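Local coordinates for protein uroporphyrinogen-III C-methyltransferase (Pseudomonas denitrificans, PDB 1S4D) that transfers methyl groups from S-adenosyl-L-methionine to C-2 and C-7 of uroporphyrinogen III, making precorrin-2 for cobalamin and siroheme synthesis, at residues Asp4-Leu9 and Leu30-Ala35; Gly15-Val20 and Asn93-Leu98; Asp80-Leu85 and Ala113-Glu118. All blocks are in the same frame, centred on the assembly; numbering follows the deposited sequence.

Contact 1. Residues Asp4-Leu9 and Leu30-Ala35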
loop_
_atom_site.group_PDB
_atom_site.type_symbol
_atom_site.label_atom_id
_atom_site.label_comp_id
_atom_site.label_asym_id
_atom_site.label_seq_id
_atom_site.Cartn_x
_atom_site.Cartn_y
_atom_site.Cartn_z
ATOM N N ASP B 4 14.628 -4.163 -22.393
ATOM C CA ASP B 4 14.420 -3.795 -23.827
ATOM C C ASP B 4 13.158 -2.940 -24.060
ATOM O O ASP B 4 13.252 -1.835 -24.607
ATOM C CB ASP B 4 14.427 -5.043 -24.726
ATOM C CG ASP B 4 13.589 -6.180 -24.165
ATOM O OD1 ASP B 4 14.163 -7.052 -23.473
ATOM O OD2 ASP B 4 12.356 -6.283 -24.362
ATOM N N LEU B 5 11.990 -3.440 -23.650
ATOM C CA LEU B 5 10.744 -2.693 -23.837
ATOM C C LEU B 5 10.014 -2.463 -22.532
ATOM O O LEU B 5 10.399 -2.993 -21.478
ATOM C CB LEU B 5 9.805 -3.367 -24.859
ATOM C CG LEU B 5 8.994 -4.638 -24.566
ATOM C CD1 LEU B 5 7.544 -4.310 -24.234
ATOM C CD2 LEU B 5 9.052 -5.607 -25.759
ATOM N N PHE B 6 8.992 -1.595 -22.635
ATOM C CA PHE B 6 7.887 -1.430 -21.675
ATOM C C PHE B 6 6.797 -0.601 -22.397
ATOM O O PHE B 6 6.407 0.488 -22.004
ATOM C CB PHE B 6 8.393 -0.974 -20.277
ATOM C CG PHE B 6 8.393 0.521 -20.014
ATOM C CD1 PHE B 6 8.488 1.453 -21.031
ATOM C CD2 PHE B 6 8.349 0.978 -18.688
ATOM C CE1 PHE B 6 8.488 2.818 -20.736
ATOM C CE2 PHE B 6 8.364 2.324 -18.378
ATOM C CZ PHE B 6 8.433 3.250 -19.398
ATOM N N ALA B 7 6.293 -1.185 -23.461
ATOM C CA ALA B 7 5.772 -0.342 -24.527
ATOM C C ALA B 7 4.401 -0.736 -25.048
ATOM O O ALA B 7 3.940 -0.185 -26.043
ATOM C CB ALA B 7 6.794 -0.253 -25.671
ATOM N N GLY B 8 3.760 -1.690 -24.374
ATOM C CA GLY B 8 2.328 -1.919 -24.514
ATOM C C GLY B 8 1.580 -1.262 -23.360
ATOM O O GLY B 8 0.401 -1.540 -23.118
ATOM N N LEU B 9 2.279 -0.392 -22.633
ATOM C CA LEU B 9 1.677 0.378 -21.554
ATOM C C LEU B 9 0.847 1.510 -22.131
ATOM O O LEU B 9 1.152 1.996 -23.219
ATOM C CB LEU B 9 2.754 0.917 -20.629
ATOM C CG LEU B 9 3.404 -0.216 -19.835
ATOM C CD1 LEU B 9 4.361 0.322 -18.793
ATOM C CD2 LEU B 9 2.359 -1.141 -19.212
ATOM N N LEU B 30 9.024 3.559 -7.676
ATOM C CA LEU B 30 8.126 3.925 -8.758
ATOM C C LEU B 30 7.647 2.645 -9.445
ATOM O O LEU B 30 8.413 1.674 -9.540
ATOM C CB LEU B 30 8.890 4.766 -9.768
ATOM C CG LEU B 30 8.853 6.292 -9.769
ATOM C CD1 LEU B 30 8.193 6.877 -8.523
ATOM C CD2 LEU B 30 10.240 6.854 -9.989
ATOM N N THR B 31 6.401 2.614 -9.906
ATOM C CA THR B 31 5.918 1.506 -10.737
ATOM C C THR B 31 6.261 1.780 -12.184
ATOM O O THR B 31 6.463 2.931 -12.541
ATOM C CB THR B 31 4.391 1.385 -10.671
ATOM O OG1 THR B 31 3.788 2.621 -11.115
ATOM C CG2 THR B 31 3.888 1.166 -9.224
ATOM N N LEU B 32 6.286 0.741 -13.027
ATOM C CA LEU B 32 6.514 0.905 -14.474
ATOM C C LEU B 32 5.577 1.990 -15.062
ATOM O O LEU B 32 6.026 2.911 -15.767
ATOM C CB LEU B 32 6.355 -0.428 -15.204
ATOM C CG LEU B 32 7.547 -1.414 -15.253
ATOM C CD1 LEU B 32 8.448 -1.327 -14.034
ATOM C CD2 LEU B 32 7.145 -2.898 -15.483
ATOM N N HIS B 33 4.292 1.890 -14.714
ATOM C CA HIS B 33 3.266 2.859 -15.073
ATOM C C HIS B 33 3.621 4.317 -14.693
ATOM O O HIS B 33 3.434 5.233 -15.494
ATOM C CB HIS B 33 1.981 2.498 -14.346
ATOM C CG HIS B 33 1.117 1.506 -15.055
ATOM N ND1 HIS B 33 1.001 1.451 -16.431
ATOM C CD2 HIS B 33 0.288 0.558 -14.564
ATOM C CE1 HIS B 33 0.140 0.504 -16.751
ATOM N NE2 HIS B 33 -0.303 -0.055 -15.636
ATOM N N ALA B 34 4.108 4.519 -13.465
ATOM C CA ALA B 34 4.509 5.834 -12.992
ATOM C C ALA B 34 5.694 6.353 -13.807
ATOM O O ALA B 34 5.651 7.482 -14.315
ATOM C CB ALA B 34 4.835 5.794 -11.506
ATOM N N ALA B 35 6.735 5.522 -13.940
ATOM C CA ALA B 35 7.923 5.854 -14.749
ATOM C C ALA B 35 7.528 6.152 -16.201
ATOM O O ALA B 35 7.993 7.110 -16.814
ATOM C CB ALA B 35 8.927 4.720 -14.696
#

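Contact 2. Residues Gly15-Val20 and Asn93-Leu98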
loop_
_atom_site.group_PDB
_atom_site.type_symbol
_atom_site.label_atom_id
_atom_site.label_comp_id
_atom_site.label_asym_id
_atom_site.label_seq_id
_atom_site.Cartn_x
_atom_site.Cartn_y
_atom_site.Cartn_z
ATOM N N GLY B 15 -4.932 15.929 -22.774
ATOM C CA GLY B 15 -6.188 16.329 -22.175
ATOM C C GLY B 15 -6.715 15.400 -21.102
ATOM O O GLY B 15 -7.907 15.438 -20.775
ATOM N N SER B 16 -5.844 14.562 -20.543
ATOM C CA SER B 16 -6.243 13.744 -19.415
ATOM C C SER B 16 -5.292 13.904 -18.237
ATOM O O SER B 16 -4.199 14.438 -18.379
ATOM C CB SER B 16 -6.441 12.281 -19.824
ATOM O OG SER B 16 -5.233 11.708 -20.247
ATOM N N VAL B 17 -5.736 13.473 -17.064
ATOM C CA VAL B 17 -4.912 13.555 -15.870
ATOM C C VAL B 17 -4.677 12.159 -15.261
ATOM O O VAL B 17 -5.630 11.390 -15.035
ATOM C CB VAL B 17 -5.543 14.502 -14.824
ATOM C CG1 VAL B 17 -4.656 14.607 -13.600
ATOM C CG2 VAL B 17 -5.850 15.902 -15.442
ATOM N N TRP B 18 -3.410 11.821 -15.036
ATOM C CA TRP B 18 -3.093 10.674 -14.207
ATOM C C TRP B 18 -2.759 11.134 -12.773
ATOM O O TRP B 18 -1.916 12.031 -12.565
ATOM C CB TRP B 18 -1.936 9.893 -14.807
ATOM C CG TRP B 18 -2.245 9.223 -16.104
ATOM C CD1 TRP B 18 -3.279 9.506 -16.963
ATOM C CD2 TRP B 18 -1.539 8.128 -16.689
ATOM N NE1 TRP B 18 -3.249 8.662 -18.047
ATOM C CE2 TRP B 18 -2.191 7.806 -17.909
ATOM C CE3 TRP B 18 -0.424 7.369 -16.303
ATOM C CZ2 TRP B 18 -1.766 6.776 -18.743
ATOM C CZ3 TRP B 18 0.009 6.351 -17.145
ATOM C CH2 TRP B 18 -0.666 6.070 -18.354
ATOM N N LEU B 19 -3.446 10.542 -11.797
ATOM C CA LEU B 19 -3.064 10.648 -10.392
ATOM C C LEU B 19 -2.122 9.471 -10.114
ATOM O O LEU B 19 -2.536 8.317 -10.148
ATOM C CB LEU B 19 -4.302 10.595 -9.504
ATOM C CG LEU B 19 -5.254 11.812 -9.544
ATOM C CD1 LEU B 19 -5.804 12.027 -10.897
ATOM C CD2 LEU B 19 -6.424 11.625 -8.631
ATOM N N VAL B 20 -0.848 9.779 -9.877
ATOM C CA VAL B 20 0.231 8.801 -9.817
ATOM C C VAL B 20 0.938 8.876 -8.462
ATOM O O VAL B 20 1.342 9.984 -8.001
ATOM C CB VAL B 20 1.288 9.090 -10.911
ATOM C CG1 VAL B 20 2.420 8.106 -10.842
ATOM C CG2 VAL B 20 0.667 9.076 -12.298
ATOM N N ASN B 93 -2.807 19.554 -22.444
ATOM C CA ASN B 93 -1.602 18.937 -21.889
ATOM C C ASN B 93 -1.849 17.475 -21.477
ATOM O O ASN B 93 -2.966 17.097 -21.119
ATOM C CB ASN B 93 -1.073 19.721 -20.674
ATOM C CG ASN B 93 -0.535 21.092 -21.039
ATOM O OD1 ASN B 93 0.587 21.219 -21.519
ATOM N ND2 ASN B 93 -1.337 22.136 -20.798
ATOM N N ARG B 94 -0.800 16.659 -21.545
ATOM C CA ARG B 94 -0.786 15.375 -20.868
ATOM C C ARG B 94 -0.377 15.710 -19.429
ATOM O O ARG B 94 0.739 16.188 -19.192
ATOM C CB ARG B 94 0.234 14.426 -21.514
ATOM C CG ARG B 94 0.118 14.212 -23.045
ATOM C CD ARG B 94 1.411 13.707 -23.650
ATOM N NE ARG B 94 1.492 13.884 -25.096
ATOM C CZ ARG B 94 1.028 12.996 -25.992
ATOM N NH1 ARG B 94 0.449 11.864 -25.587
ATOM N NH2 ARG B 94 1.138 13.238 -27.294
ATOM N N VAL B 95 -1.291 15.494 -18.484
ATOM C CA VAL B 95 -1.124 15.976 -17.114
ATOM C C VAL B 95 -0.868 14.841 -16.129
ATOM O O VAL B 95 -1.663 13.882 -16.036
ATOM C CB VAL B 95 -2.369 16.787 -16.634
ATOM C CG1 VAL B 95 -2.095 17.455 -15.313
ATOM C CG2 VAL B 95 -2.767 17.817 -17.651
ATOM N N LEU B 96 0.237 14.972 -15.398
ATOM C CA LEU B 96 0.643 14.038 -14.354
ATOM C C LEU B 96 0.536 14.736 -13.013
ATOM O O LEU B 96 1.236 15.751 -12.781
ATOM C CB LEU B 96 2.116 13.661 -14.566
ATOM C CG LEU B 96 2.631 12.244 -14.315
ATOM C CD1 LEU B 96 4.086 12.330 -14.320
ATOM C CD2 LEU B 96 2.205 11.704 -13.007
ATOM N N ARG B 97 -0.337 14.235 -12.136
ATOM C CA ARG B 97 -0.385 14.750 -10.751
ATOM C C ARG B 97 0.376 13.714 -9.966
ATOM O O ARG B 97 -0.095 12.585 -9.858
ATOM C CB ARG B 97 -1.824 14.933 -10.242
ATOM C CG ARG B 97 -1.994 15.060 -8.719
ATOM C CD ARG B 97 -2.081 16.498 -8.150
ATOM N NE ARG B 97 -0.856 16.804 -7.421
ATOM C CZ ARG B 97 -0.748 17.068 -6.118
ATOM N NH1 ARG B 97 -1.807 17.138 -5.312
ATOM N NH2 ARG B 97 0.454 17.293 -5.619
ATOM N N LEU B 98 1.576 14.081 -9.496
ATOM C CA LEU B 98 2.492 13.147 -8.838
ATOM C C LEU B 98 2.283 13.231 -7.339
ATOM O O LEU B 98 2.626 14.226 -6.719
ATOM C CB LEU B 98 3.942 13.530 -9.115
ATOM C CG LEU B 98 5.083 12.562 -9.503
ATOM C CD1 LEU B 98 6.452 13.038 -9.014
ATOM C CD2 LEU B 98 4.854 11.148 -9.072
#

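Contact 3. Residues Asp80-Leu85 and Ala113-Glu118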
loop_
_atom_site.group_PDB
_atom_site.type_symbol
_atom_site.label_atom_id
_atom_site.label_comp_id
_atom_site.label_asym_id
_atom_site.label_seq_id
_atom_site.Cartn_x
_atom_site.Cartn_y
_atom_site.Cartn_z
ATOM N N ASP B 80 -8.120 24.266 -5.214
ATOM C CA ASP B 80 -7.301 25.094 -6.080
ATOM C C ASP B 80 -6.398 24.209 -6.906
ATOM O O ASP B 80 -6.255 24.424 -8.097
ATOM C CB ASP B 80 -6.467 26.097 -5.268
ATOM C CG ASP B 80 -7.265 27.318 -4.837
ATOM O OD1 ASP B 80 -6.789 28.059 -3.937
ATOM O OD2 ASP B 80 -8.374 27.609 -5.335
ATOM N N ILE B 81 -5.791 23.215 -6.269
ATOM C CA ILE B 81 -4.930 22.276 -6.968
ATOM C C ILE B 81 -5.721 21.464 -7.994
ATOM O O ILE B 81 -5.228 21.174 -9.085
ATOM C CB ILE B 81 -4.225 21.348 -5.966
ATOM C CG1 ILE B 81 -3.260 22.160 -5.097
ATOM C CG2 ILE B 81 -3.499 20.184 -6.690
ATOM C CD1 ILE B 81 -2.780 21.410 -3.878
ATOM N N SER B 82 -6.946 21.109 -7.638
ATOM C CA SER B 82 -7.784 20.305 -8.506
ATOM C C SER B 82 -8.230 21.101 -9.723
ATOM O O SER B 82 -8.234 20.576 -10.838
ATOM C CB SER B 82 -8.995 19.764 -7.754
ATOM O OG SER B 82 -8.601 18.858 -6.746
ATOM N N LEU B 83 -8.602 22.358 -9.511
ATOM C CA LEU B 83 -9.032 23.198 -10.608
ATOM C C LEU B 83 -7.887 23.403 -11.613
ATOM O O LEU B 83 -8.139 23.441 -12.831
ATOM C CB LEU B 83 -9.633 24.525 -10.100
ATOM C CG LEU B 83 -11.067 24.430 -9.510
ATOM C CD1 LEU B 83 -11.633 25.753 -9.012
ATOM C CD2 LEU B 83 -12.053 23.773 -10.457
ATOM N N ARG B 84 -6.649 23.483 -11.106
ATOM C CA ARG B 84 -5.468 23.747 -11.930
ATOM C C ARG B 84 -5.216 22.544 -12.836
ATOM O O ARG B 84 -4.890 22.718 -14.022
ATOM C CB ARG B 84 -4.234 24.142 -11.073
ATOM C CG ARG B 84 -2.841 23.769 -11.633
ATOM C CD ARG B 84 -1.897 24.927 -12.070
ATOM N NE ARG B 84 -2.284 25.530 -13.341
ATOM C CZ ARG B 84 -1.459 25.900 -14.341
ATOM N NH1 ARG B 84 -1.975 26.447 -15.429
ATOM N NH2 ARG B 84 -0.146 25.732 -14.302
ATOM N N LEU B 85 -5.401 21.336 -12.286
ATOM C CA LEU B 85 -5.357 20.102 -13.072
ATOM C C LEU B 85 -6.364 20.141 -14.217
ATOM O O LEU B 85 -6.041 19.803 -15.353
ATOM C CB LEU B 85 -5.604 18.874 -12.193
ATOM C CG LEU B 85 -4.549 18.562 -11.114
ATOM C CD1 LEU B 85 -4.865 17.238 -10.394
ATOM C CD2 LEU B 85 -3.102 18.616 -11.652
ATOM N N ALA B 113 -9.849 13.326 -8.204
ATOM C CA ALA B 113 -10.551 12.590 -9.241
ATOM C C ALA B 113 -11.993 13.076 -9.345
ATOM O O ALA B 113 -12.515 13.273 -10.440
ATOM C CB ALA B 113 -10.502 11.077 -8.959
ATOM N N LEU B 114 -12.619 13.296 -8.193
ATOM C CA LEU B 114 -14.005 13.754 -8.153
ATOM C C LEU B 114 -14.138 15.093 -8.858
ATOM O O LEU B 114 -15.071 15.305 -9.635
ATOM C CB LEU B 114 -14.473 13.869 -6.715
ATOM C CG LEU B 114 -15.696 13.119 -6.188
ATOM C CD1 LEU B 114 -15.962 11.761 -6.850
ATOM C CD2 LEU B 114 -15.566 12.991 -4.652
ATOM N N THR B 115 -13.187 15.987 -8.612
ATOM C CA THR B 115 -13.149 17.259 -9.306
ATOM C C THR B 115 -12.943 17.038 -10.801
ATOM O O THR B 115 -13.648 17.640 -11.619
ATOM C CB THR B 115 -12.052 18.163 -8.719
ATOM O OG1 THR B 115 -12.320 18.384 -7.328
ATOM C CG2 THR B 115 -12.126 19.556 -9.311
ATOM N N LEU B 116 -11.999 16.166 -11.158
ATOM C CA LEU B 116 -11.799 15.803 -12.566
ATOM C C LEU B 116 -13.133 15.362 -13.243
ATOM O O LEU B 116 -13.516 15.898 -14.285
ATOM C CB LEU B 116 -10.691 14.757 -12.706
ATOM C CG LEU B 116 -9.211 15.169 -12.908
ATOM C CD1 LEU B 116 -8.927 16.670 -12.921
ATOM C CD2 LEU B 116 -8.276 14.484 -11.926
ATOM N N VAL B 117 -13.857 14.432 -12.622
ATOM C CA VAL B 117 -15.117 13.959 -13.172
ATOM C C VAL B 117 -16.149 15.091 -13.381
ATOM O O VAL B 117 -16.707 15.238 -14.472
ATOM C CB VAL B 117 -15.703 12.818 -12.327
ATOM C CG1 VAL B 117 -17.114 12.505 -12.776
ATOM C CG2 VAL B 117 -14.822 11.590 -12.441
ATOM N N GLU B 118 -16.368 15.888 -12.335
ATOM C CA GLU B 118 -17.249 17.051 -12.359
ATOM C C GLU B 118 -17.025 17.943 -13.592
ATOM O O GLU B 118 -17.978 18.481 -14.157
ATOM C CB GLU B 118 -17.031 17.836 -11.053
ATOM C CG GLU B 118 -17.684 19.210 -10.896
ATOM C CD GLU B 118 -17.095 19.967 -9.706
ATOM O OE1 GLU B 118 -16.515 19.314 -8.799
ATOM O OE2 GLU B 118 -17.179 21.215 -9.666
HETATM O O HOH W 1 -10.614 19.156 -5.008
#

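Contact 1. Residues Asp4-Leu9 and Leu30-Ala35
Leu-9 and Phe-6 reach from an irregular N-terminal segment onto the first turn of helix 32-40, and together they form the packed part of the contact. The two methyls of Leu-9 divide the work: CD2 lies 3.7 Å from CE1 of the buried His-33, approaching its ring obliquely, and CD1 lies 4.2 Å from CB of Leu-32. The side chains of Leu-9 and Leu-32 cross at about a right angle. Beside them Phe-6 brings CE2 to 3.6 Å from the carbonyl O of Leu-32 and 4.4 Å from CB of Ala-35, while the carbonyl carbon of Ala-35 lies at the ring edge. No hydrogen bond joins the segments. On the solvent side Leu-5, Ala-7 and Gly-8 are exposed and touch nothing of the helix segment. The helix start has its own polar closure, Thr-31 OG1 serving as N-cap acceptor for Ala-34 N at 3.0 Å. His-33 turns its NE2 to Asp-26 of the second subunit. The tail thus packs on the start of helix 32-40 at Leu-32 and Ala-35, with Phe-6 continuing to Asn-36 and Arg-39, while Ala-34 of that helix packs on Val-20 of strand 16-21 and His-33 touches Arg-124 and Val-126 of strand 123-126.

Contact 2. Residues Gly15-Val20 and Asn93-Leu98
Arg-97 N donates to Trp-18 O over 2.7 Å, an almost straight bond that runs nearly along the C=O axis. The carbonyl of Arg-97 returns the link by accepting from Val-20 N at 2.9 Å. Val-95 likewise bonds through both its N and its O to the neighbouring strand: its N donates to Ser-16 O, its O accepts from Trp-18 N at 2.9 Å. That same Val-95 O also receives a CA-H contact from Val-17. At the start, Gly-15 N bonds to Asn-93 O at 2.8 Å from well above the carbonyl plane, 54° out of it. Alternating partners of this kind mark a parallel pair, and the two strands run 21° apart. They are neighbours in the parallel sheet of the methylase's N-terminal half, 16-21 lying between 94-99 and 123-126. Val-17, Leu-19, Val-95 and Arg-97 point to the face covered by helices 78-90 and 109-118; Trp-18, Val-20 and Leu-96 meet helix 32-40 on the opposite face.

On the first face Val-17 sets CG2 3.8 Å from Val-95 CB, and its CG1, anti to the backbone N (chi1 -178°), lies 4.4 Å from Arg-97 CB. An alanine at Val-17 would probably open a gap beside Val-95 and weaken the packing under Leu-116 and Ala-89. Arg-97 bends at chi2 and chi3, and its guanidinium forms salt bridges with Asp-47 through NH2 and Glu-112 through NH1, two carboxylates that probably offset its buried charge. Trp-18 has a cation-pi partner in Arg-124. Further along, the strands lead toward the cofactor site: the side chain of Arg-97 lies about 10 Å from the bound S-adenosyl-L-homocysteine.

Contact 3. Residues Asp80-Leu85 and Ala113-Glu118
Ser-82 and Thr-115 each turn the hydroxyl anti to their own carbonyl carbon, beside the backbone N (chi1 -65° and -59°), which puts both oxygens where one water reaches them; the same torsion stands the methyl CG2 of Thr-115 anti to its backbone N, 3.5 Å from Ser-82 CB. The two CB atoms, 3.6 Å apart between Ser-82 and Thr-115, are brought together by the closeness of the backbones. The hydroxyls remain 3.8 Å apart, Ser-82 OG to Thr-115 OG1, and do not bond directly. A water joins them instead, 2.7 Å from Ser-82 OG and 3.0 Å from Thr-115 OG1.

Small side chains at this point let the helices come close. Ser-82 and Thr-115 have the nearest CA atoms in the pair, 6.2 Å apart, and the segment axes pass 9.1 Å from each other, 45° apart in direction. A second, apolar contact lies further along both helices, where Leu-85 CB meets Leu-116 CD1 at 4.1 Å. Leu-83 adds a peripheral touch on the Thr-115 methyl through CD2.

Both helices lie over the same face of the N-terminal parallel sheet: Leu-85 rests on Val-95 and Arg-97 of strand 94-99, and Leu-116 on Val-17 and Leu-19 of strand 16-21. Leu-85 and Leu-116 thus pack both against each other and on the sheet.

Each hydroxyl also has a partner within its own helix, Thr-115 OG1 with Glu-111 O and Ser-82 OG with Gln-78 NE2. In chemical terms, then, the helices meet at this crossing by carbon packing and one shared water, with the salt bridge of Glu-118 to Arg-79 beside it, and the two buried hydroxyls find their polar partners without any direct bond between them.

From the N terminus, contact 1 closes the first loop by bringing the tail back onto helix 32-40, its two segments having strand 16-21 between them in the sequence. Contact 2 opens inside that loop, at 15-20, and closes only at 93-98, so the two cross. Contact 3 opens at 80-85, before contact 2 has closed, and ends at 113-118; these two cross as well, whereas contacts 1 and 3 follow in series and do not touch. Contact 2 is thus the link between the others: Ala-34 packs on Val-20 from one face of the sheet, and Leu-116 on Leu-19 from the other. The sheet joins both helical layers, and residues 4-9 reach it by way of helix 32-40.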